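PDB 4RYE: D-alanyl-D-alanine carboxypeptidase DacB2 from Mycobacterium tuberculosis H37Rv, which probably trims the terminal D-alanine from peptidoglycan stem pentapeptides in cell wall biogenesis, as a peptidase S11 family serine enzyme with D,D-carboxypeptidase activity seen in vitro. Local coordinates for residues G18-T22 / M234-K240; L63-A69 / G86-R92; L197-Y201 / A250-D255. All blocks are in the same frame, centred on the assembly; numbering follows the deposited sequence.

Contact 1 (G18-T22 / M234-K240); sequences GPAQT and MMYGLVK
Residues 18-21 are loop and Thr22 opens strand 22-27; the directions CA 19 to 22 and CA 234 to 240 are 152° apart. Thr22 and Met235 form an antiparallel hydrogen-bonded pair: Met235 N to Thr22 O is 2.8 Å, while Thr22 N to Met235 O is weak at 3.3 Å. Gln21, at phi/psi -85/-25, points its N at Met235 O (3.1 Å, weak), making a classic beta bulge. Tyr236 takes phi/psi 56/51, turns a corner and, with Gly237, forms a G1 bulge opposite Lys217. Gly237 CA lies 3.2 Å from Pro19 O, where a CB would clash. Thr22 (chi1 p) sets its OG1 3.3 Å from Met235 CB. Ala20 CB packs on Met234 CB (3.6 Å), Pro19 CB reaches Leu238 O (3.4 Å), and Gln21 CB meets the edge of the Tyr236 ring. Met234 and Met235 are selenomethionines. Strand 22-27 enters the central sheet beside strand 228-237, with Pro19, Ala20 and Met234 against helix 246-259, Met235 on Leu158 of helix 155-166, and Tyr236 stacked on His43.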
# COMPACT_ATOMS: atom_id res chain seq x y z
N GLY A 18 -3.53 15.62 -12.73
CA GLY A 18 -4.21 14.39 -12.35
C GLY A 18 -5.02 14.57 -11.08
O GLY A 18 -4.93 15.61 -10.43
N PRO A 19 -5.81 13.55 -10.71
CA PRO A 19 -6.71 13.64 -9.55
C PRO A 19 -6.00 13.69 -8.21
O PRO A 19 -6.56 14.25 -7.26
CB PRO A 19 -7.54 12.35 -9.66
CG PRO A 19 -6.70 11.42 -10.49
CD PRO A 19 -6.03 12.32 -11.49
N ALA A 20 -4.80 13.11 -8.10
CA ALA A 20 -4.09 13.07 -6.82
C ALA A 20 -3.64 14.47 -6.39
O ALA A 20 -3.01 15.17 -7.17
CB ALA A 20 -2.88 12.13 -6.89
N GLN A 21 -3.96 14.87 -5.16
CA GLN A 21 -3.55 16.20 -4.70
C GLN A 21 -2.12 16.24 -4.15
O GLN A 21 -1.49 17.30 -4.16
CB GLN A 21 -4.56 16.80 -3.72
CG GLN A 21 -5.88 17.19 -4.39
CD GLN A 21 -5.68 18.16 -5.53
OE1 GLN A 21 -5.44 19.34 -5.31
NE2 GLN A 21 -5.77 17.66 -6.76
N THR A 22 -1.60 15.11 -3.66
CA THR A 22 -0.17 15.00 -3.37
C THR A 22 0.35 13.72 -3.99
O THR A 22 -0.39 12.76 -4.13
CB THR A 22 0.15 14.94 -1.86
OG1 THR A 22 -0.10 13.62 -1.36
CG2 THR A 22 -0.66 15.99 -1.06
N MSE A 234 0.38 8.38 -4.28
CA MSE A 234 -0.57 9.40 -4.64
C MSE A 234 -1.60 9.45 -3.52
O MSE A 234 -2.07 8.40 -3.08
CB MSE A 234 -1.24 9.04 -5.97
CG MSE A 234 -0.29 9.07 -7.15
SE MSE A 234 -0.90 7.94 -8.64
CE MSE A 234 -2.73 8.60 -8.80
N MSE A 235 -1.93 10.64 -3.04
CA MSE A 235 -2.88 10.74 -1.93
C MSE A 235 -3.96 11.78 -2.17
O MSE A 235 -3.81 12.69 -3.00
CB MSE A 235 -2.16 11.11 -0.62
CG MSE A 235 -0.94 10.28 -0.27
SE MSE A 235 -0.40 10.67 1.58
CE MSE A 235 -1.72 9.57 2.52
N TYR A 236 -5.05 11.62 -1.43
CA TYR A 236 -6.08 12.65 -1.32
C TYR A 236 -6.67 13.09 -2.66
O TYR A 236 -6.76 14.29 -2.95
CB TYR A 236 -5.54 13.86 -0.56
CG TYR A 236 -6.61 14.66 0.11
CD1 TYR A 236 -7.41 14.09 1.09
CD2 TYR A 236 -6.84 15.98 -0.23
CE1 TYR A 236 -8.40 14.82 1.72
CE2 TYR A 236 -7.83 16.72 0.38
CZ TYR A 236 -8.61 16.13 1.36
OH TYR A 236 -9.60 16.86 1.98
N GLY A 237 -7.08 12.12 -3.48
CA GLY A 237 -7.56 12.44 -4.81
C GLY A 237 -8.96 11.95 -5.09
O GLY A 237 -9.41 10.97 -4.50
N LEU A 238 -9.65 12.64 -5.99
CA LEU A 238 -10.95 12.21 -6.46
C LEU A 238 -10.99 12.30 -7.98
O LEU A 238 -10.60 13.31 -8.56
CB LEU A 238 -12.06 13.06 -5.84
CG LEU A 238 -12.27 12.90 -4.34
CD1 LEU A 238 -13.32 13.87 -3.83
CD2 LEU A 238 -12.64 11.46 -4.00
N VAL A 239 -11.47 11.23 -8.62
CA VAL A 239 -11.58 11.20 -10.08
C VAL A 239 -12.82 11.94 -10.56
O VAL A 239 -13.93 11.70 -10.09
CB VAL A 239 -11.61 9.75 -10.61
CG1 VAL A 239 -11.74 9.75 -12.13
CG2 VAL A 239 -10.37 9.01 -10.18
N LYS A 240 -12.63 12.86 -11.50
CA LYS A 240 -13.75 13.59 -12.09
C LYS A 240 -14.21 12.90 -13.37
O LYS A 240 -13.41 12.25 -14.05
CB LYS A 240 -13.33 15.04 -12.38
CG LYS A 240 -12.76 15.74 -11.15
CD LYS A 240 -12.00 17.01 -11.50
CE LYS A 240 -11.18 17.51 -10.31
NZ LYS A 240 -9.99 16.64 -10.00

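Contact 2 (L63-A69 / G86-R92); sequences LNSTVVA and GRSYTAR
Strands 66-68 and 88-90 run antiparallel, 152° between their directions and 4.6 Å apart at closest approach. Val67 and Tyr89 are the hydrogen-bonded pair, N to O 3.0 Å each way between them; Thr66 with Thr90 and Val68 with Ser88 are non-hydrogen-bonded. Ala69 N bonds Arg87 O at 2.9 Å and Gly86 N bonds Ala69 O at 2.7 Å, Gly86 having phi/psi 91/-8. At the other end the acceptors serve a helix start: Ser65 O takes Ala91 N and Leu63 O takes Arg92 N, both at 3.0 Å. Thr90 (chi1 p) is the N-cap of helix 91-100, its side chain capping a backbone N farther along. Polar ends find partners outside: Tyr89 OH at Lys84 N, Ser65 OG at Asp62 O, and Arg92 in salt bridges to Glu177 and Asp96. Thr66, Val68, Ser88 and Thr90 share one face; Val67 and Tyr89 share the other, where Val67 meets helix 104-113 and Tyr89 meets Phe182. The arrangement is a two-stranded antiparallel sheet whose second strand runs straight into an N-capped helix.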
# COMPACT_ATOMS: atom_id res chain seq x y z
N LEU A 63 5.01 -17.76 8.32
CA LEU A 63 4.00 -17.71 7.25
C LEU A 63 3.01 -18.86 7.35
O LEU A 63 1.88 -18.76 6.85
CB LEU A 63 4.66 -17.72 5.87
CG LEU A 63 5.38 -16.45 5.39
CD1 LEU A 63 6.05 -16.75 4.06
CD2 LEU A 63 4.40 -15.28 5.25
N ASN A 64 3.44 -19.94 7.99
CA ASN A 64 2.59 -21.11 8.15
C ASN A 64 1.98 -21.23 9.55
O ASN A 64 1.29 -22.20 9.85
CB ASN A 64 3.37 -22.38 7.80
CG ASN A 64 3.70 -22.46 6.32
OD1 ASN A 64 2.82 -22.36 5.46
ND2 ASN A 64 4.98 -22.63 6.01
N SER A 65 2.24 -20.25 10.41
CA SER A 65 1.60 -20.26 11.72
C SER A 65 0.12 -19.93 11.53
O SER A 65 -0.25 -19.21 10.59
CB SER A 65 2.28 -19.30 12.69
OG SER A 65 2.20 -17.97 12.23
N THR A 66 -0.73 -20.47 12.39
CA THR A 66 -2.16 -20.30 12.21
C THR A 66 -2.82 -19.56 13.36
O THR A 66 -2.23 -19.38 14.43
CB THR A 66 -2.87 -21.66 12.02
OG1 THR A 66 -2.70 -22.45 13.20
CG2 THR A 66 -2.29 -22.41 10.82
N VAL A 67 -4.06 -19.13 13.13
CA VAL A 67 -4.86 -18.52 14.17
C VAL A 67 -6.29 -18.98 13.96
O VAL A 67 -6.70 -19.25 12.83
CB VAL A 67 -4.79 -16.97 14.12
CG1 VAL A 67 -5.41 -16.44 12.83
CG2 VAL A 67 -5.46 -16.34 15.34
N VAL A 68 -7.03 -19.10 15.06
CA VAL A 68 -8.46 -19.36 14.99
C VAL A 68 -9.17 -18.02 15.08
O VAL A 68 -9.10 -17.35 16.11
CB VAL A 68 -8.92 -20.26 16.15
CG1 VAL A 68 -10.44 -20.34 16.20
CG2 VAL A 68 -8.31 -21.65 16.00
N ALA A 69 -9.82 -17.61 14.00
CA ALA A 69 -10.49 -16.32 13.99
C ALA A 69 -11.61 -16.27 15.01
O ALA A 69 -12.37 -17.23 15.18
CB ALA A 69 -11.04 -16.04 12.62
N GLY A 86 -14.09 -19.03 14.20
CA GLY A 86 -13.92 -20.44 14.54
C GLY A 86 -13.13 -21.19 13.49
O GLY A 86 -12.76 -22.36 13.67
N ARG A 87 -12.86 -20.51 12.37
CA ARG A 87 -12.08 -21.10 11.29
C ARG A 87 -10.60 -20.75 11.44
O ARG A 87 -10.23 -19.69 11.96
CB ARG A 87 -12.60 -20.64 9.92
CG ARG A 87 -13.85 -21.39 9.42
CD ARG A 87 -15.10 -21.10 10.27
NE ARG A 87 -16.34 -21.29 9.53
CZ ARG A 87 -17.52 -20.82 9.93
NH1 ARG A 87 -17.61 -20.14 11.06
NH2 ARG A 87 -18.61 -21.03 9.20
N SER A 88 -9.75 -21.67 10.99
CA SER A 88 -8.31 -21.50 11.08
C SER A 88 -7.75 -20.90 9.79
O SER A 88 -8.19 -21.26 8.70
CB SER A 88 -7.66 -22.85 11.36
OG SER A 88 -6.28 -22.71 11.63
N TYR A 89 -6.77 -20.00 9.91
CA TYR A 89 -6.14 -19.38 8.75
C TYR A 89 -4.65 -19.27 9.00
O TYR A 89 -4.23 -19.11 10.15
CB TYR A 89 -6.71 -17.97 8.51
CG TYR A 89 -8.20 -17.97 8.30
CD1 TYR A 89 -9.07 -17.90 9.37
CD2 TYR A 89 -8.73 -18.07 7.02
CE1 TYR A 89 -10.45 -17.93 9.18
CE2 TYR A 89 -10.12 -18.10 6.82
CZ TYR A 89 -10.96 -18.03 7.91
OH TYR A 89 -12.32 -18.06 7.73
N THR A 90 -3.84 -19.36 7.95
CA THR A 90 -2.40 -19.12 8.09
C THR A 90 -2.10 -17.65 7.90
O THR A 90 -2.89 -16.90 7.29
CB THR A 90 -1.58 -19.91 7.06
OG1 THR A 90 -1.88 -19.42 5.75
CG2 THR A 90 -1.88 -21.39 7.14
N ALA A 91 -0.95 -17.22 8.41
CA ALA A 91 -0.48 -15.86 8.18
C ALA A 91 -0.39 -15.56 6.69
O ALA A 91 -0.71 -14.46 6.26
CB ALA A 91 0.88 -15.65 8.84
N ARG A 92 0.06 -16.54 5.90
CA ARG A 92 0.19 -16.34 4.45
C ARG A 92 -1.19 -16.09 3.84
O ARG A 92 -1.37 -15.15 3.06
CB ARG A 92 0.85 -17.56 3.78
CG ARG A 92 0.91 -17.49 2.25
CD ARG A 92 1.66 -16.24 1.81
NE ARG A 92 1.67 -16.03 0.36
CZ ARG A 92 2.68 -16.37 -0.43
NH1 ARG A 92 3.76 -16.97 0.07
NH2 ARG A 92 2.62 -16.13 -1.74

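Contact 3 (L197-Y201 / A250-D255); sequences LLQRY and AATLFD
Leu197 of the short helix 197-200, with Tyr201 just after that helix, packs on helix 246-259 over one face of the central antiparallel sheet of the beta-lactamase-like fold. Tyr201 N bonds Leu197 O (2.9 Å), but Tyr201 leaves helical angles at phi/psi -125/99, and its CA comes to 6.7 Å from that of Ala251. The apolar contacts start from Leu197, whose chi1 of -144° lies between wells; its CD2 sits 3.5 Å from Phe254 CE2, at the ring edge, and 4.1 Å from Ala250 CB. Tyr201 (chi1 t) lays its ring along the second helix, CD1 3.6 Å from Ala251 CB and CZ 3.6 Å from Phe254 CB. The two aromatic rings meet obliquely, centroids 5.7 Å apart and planes at 32°. On the sheet, Leu197 touches Phe219, and Phe254 rests on Leu230, Ile232 and Ala223. Arg225 makes a cation-pi contact with Tyr201 and a long, weak ion pair with Asp255. The one hydrogen bond between the segments runs from Tyr201 OH to Asp255 OD1, 2.6 Å.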
# COMPACT_ATOMS: atom_id res chain seq x y z
N LEU A 197 -3.07 -2.05 -11.96
CA LEU A 197 -1.81 -1.64 -12.57
C LEU A 197 -1.05 -2.86 -13.09
O LEU A 197 -0.39 -2.78 -14.12
CB LEU A 197 -0.98 -0.81 -11.59
CG LEU A 197 -0.16 0.34 -12.20
CD1 LEU A 197 -1.06 1.28 -13.00
CD2 LEU A 197 0.58 1.12 -11.13
N LEU A 198 -1.17 -3.99 -12.40
CA LEU A 198 -0.50 -5.22 -12.83
C LEU A 198 -0.94 -5.63 -14.22
O LEU A 198 -0.14 -6.09 -15.04
CB LEU A 198 -0.77 -6.36 -11.85
CG LEU A 198 -0.19 -6.14 -10.45
CD1 LEU A 198 -0.52 -7.31 -9.56
CD2 LEU A 198 1.32 -5.93 -10.53
N GLN A 199 -2.23 -5.44 -14.49
CA GLN A 199 -2.80 -5.83 -15.77
C GLN A 199 -2.67 -4.76 -16.86
O GLN A 199 -2.61 -5.08 -18.04
CB GLN A 199 -4.28 -6.20 -15.58
CG GLN A 199 -4.51 -7.32 -14.58
CD GLN A 199 -5.93 -7.36 -14.06
OE1 GLN A 199 -6.44 -6.37 -13.53
NE2 GLN A 199 -6.58 -8.51 -14.20
N ARG A 200 -2.62 -3.50 -16.47
CA ARG A 200 -2.66 -2.42 -17.46
C ARG A 200 -1.30 -1.85 -17.82
O ARG A 200 -1.13 -1.23 -18.87
CB ARG A 200 -3.54 -1.27 -16.96
CG ARG A 200 -5.00 -1.63 -16.77
CD ARG A 200 -5.62 -0.69 -15.75
NE ARG A 200 -7.04 -0.93 -15.55
CZ ARG A 200 -7.99 -0.25 -16.17
NH1 ARG A 200 -7.66 0.72 -17.01
NH2 ARG A 200 -9.27 -0.52 -15.94
N TYR A 201 -0.33 -2.03 -16.92
CA TYR A 201 0.96 -1.38 -17.08
C TYR A 201 2.11 -2.39 -17.07
O TYR A 201 2.52 -2.83 -15.99
CB TYR A 201 1.17 -0.36 -15.95
CG TYR A 201 2.29 0.60 -16.27
CD1 TYR A 201 2.06 1.68 -17.10
CD2 TYR A 201 3.57 0.40 -15.79
CE1 TYR A 201 3.08 2.56 -17.43
CE2 TYR A 201 4.61 1.28 -16.11
CZ TYR A 201 4.35 2.35 -16.93
OH TYR A 201 5.36 3.23 -17.27
N ALA A 250 -1.24 7.09 -12.46
CA ALA A 250 -0.13 6.26 -12.04
C ALA A 250 0.72 5.89 -13.24
O ALA A 250 1.94 5.94 -13.19
CB ALA A 250 -0.62 5.00 -11.31
N ALA A 251 0.07 5.50 -14.33
CA ALA A 251 0.79 5.13 -15.54
C ALA A 251 1.50 6.36 -16.11
O ALA A 251 2.61 6.28 -16.61
CB ALA A 251 -0.16 4.52 -16.56
N THR A 252 0.83 7.51 -16.03
CA THR A 252 1.42 8.76 -16.49
C THR A 252 2.68 9.13 -15.69
O THR A 252 3.69 9.55 -16.27
CB THR A 252 0.39 9.91 -16.43
OG1 THR A 252 -0.55 9.74 -17.50
CG2 THR A 252 1.06 11.26 -16.58
N LEU A 253 2.64 8.94 -14.38
CA LEU A 253 3.80 9.24 -13.53
C LEU A 253 4.96 8.28 -13.76
O LEU A 253 6.11 8.71 -13.85
CB LEU A 253 3.42 9.25 -12.05
CG LEU A 253 2.65 10.50 -11.62
CD1 LEU A 253 2.22 10.38 -10.17
CD2 LEU A 253 3.51 11.76 -11.83
N PHE A 254 4.66 6.99 -13.88
CA PHE A 254 5.68 5.99 -14.20
C PHE A 254 6.32 6.28 -15.56
O PHE A 254 7.55 6.30 -15.67
CB PHE A 254 5.08 4.57 -14.17
CG PHE A 254 4.97 3.97 -12.78
CD1 PHE A 254 6.05 3.99 -11.89
CD2 PHE A 254 3.79 3.37 -12.36
CE1 PHE A 254 5.94 3.42 -10.62
CE2 PHE A 254 3.67 2.81 -11.10
CZ PHE A 254 4.75 2.83 -10.22
N ASP A 255 5.48 6.50 -16.58
CA ASP A 255 5.97 6.83 -17.92
C ASP A 255 6.88 8.06 -17.87
O ASP A 255 7.96 8.07 -18.48
CB ASP A 255 4.80 7.14 -18.87
CG ASP A 255 4.12 5.90 -19.44
OD1 ASP A 255 4.60 4.77 -19.20
OD2 ASP A 255 3.10 6.06 -20.14

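Overall arrangement
Contacts 1 and 3, centres 15 Å apart, lie on consecutive elements, contact 1 on strand 228-237 and contact 3 on helix 246-259; they touch at Met234 SE and Ala250 CA, 3.9 Å. Contact 1 works within the sheet by backbone bonding and bulges, whereas contact 3, the most buried, covers the sheet with apolar side chains and a single tyrosine-aspartate bond. Contact 2 lies on the opposite side of the chain's centre, its nearest atoms about 12 Å from contact 3. Its two-stranded sheet is more exposed and held by six backbone bonds, with one face against helices. Met235 of contact 1 lies about 11 Å, side chain to side chain, from Ser47, the inferred acyl-ester nucleophile.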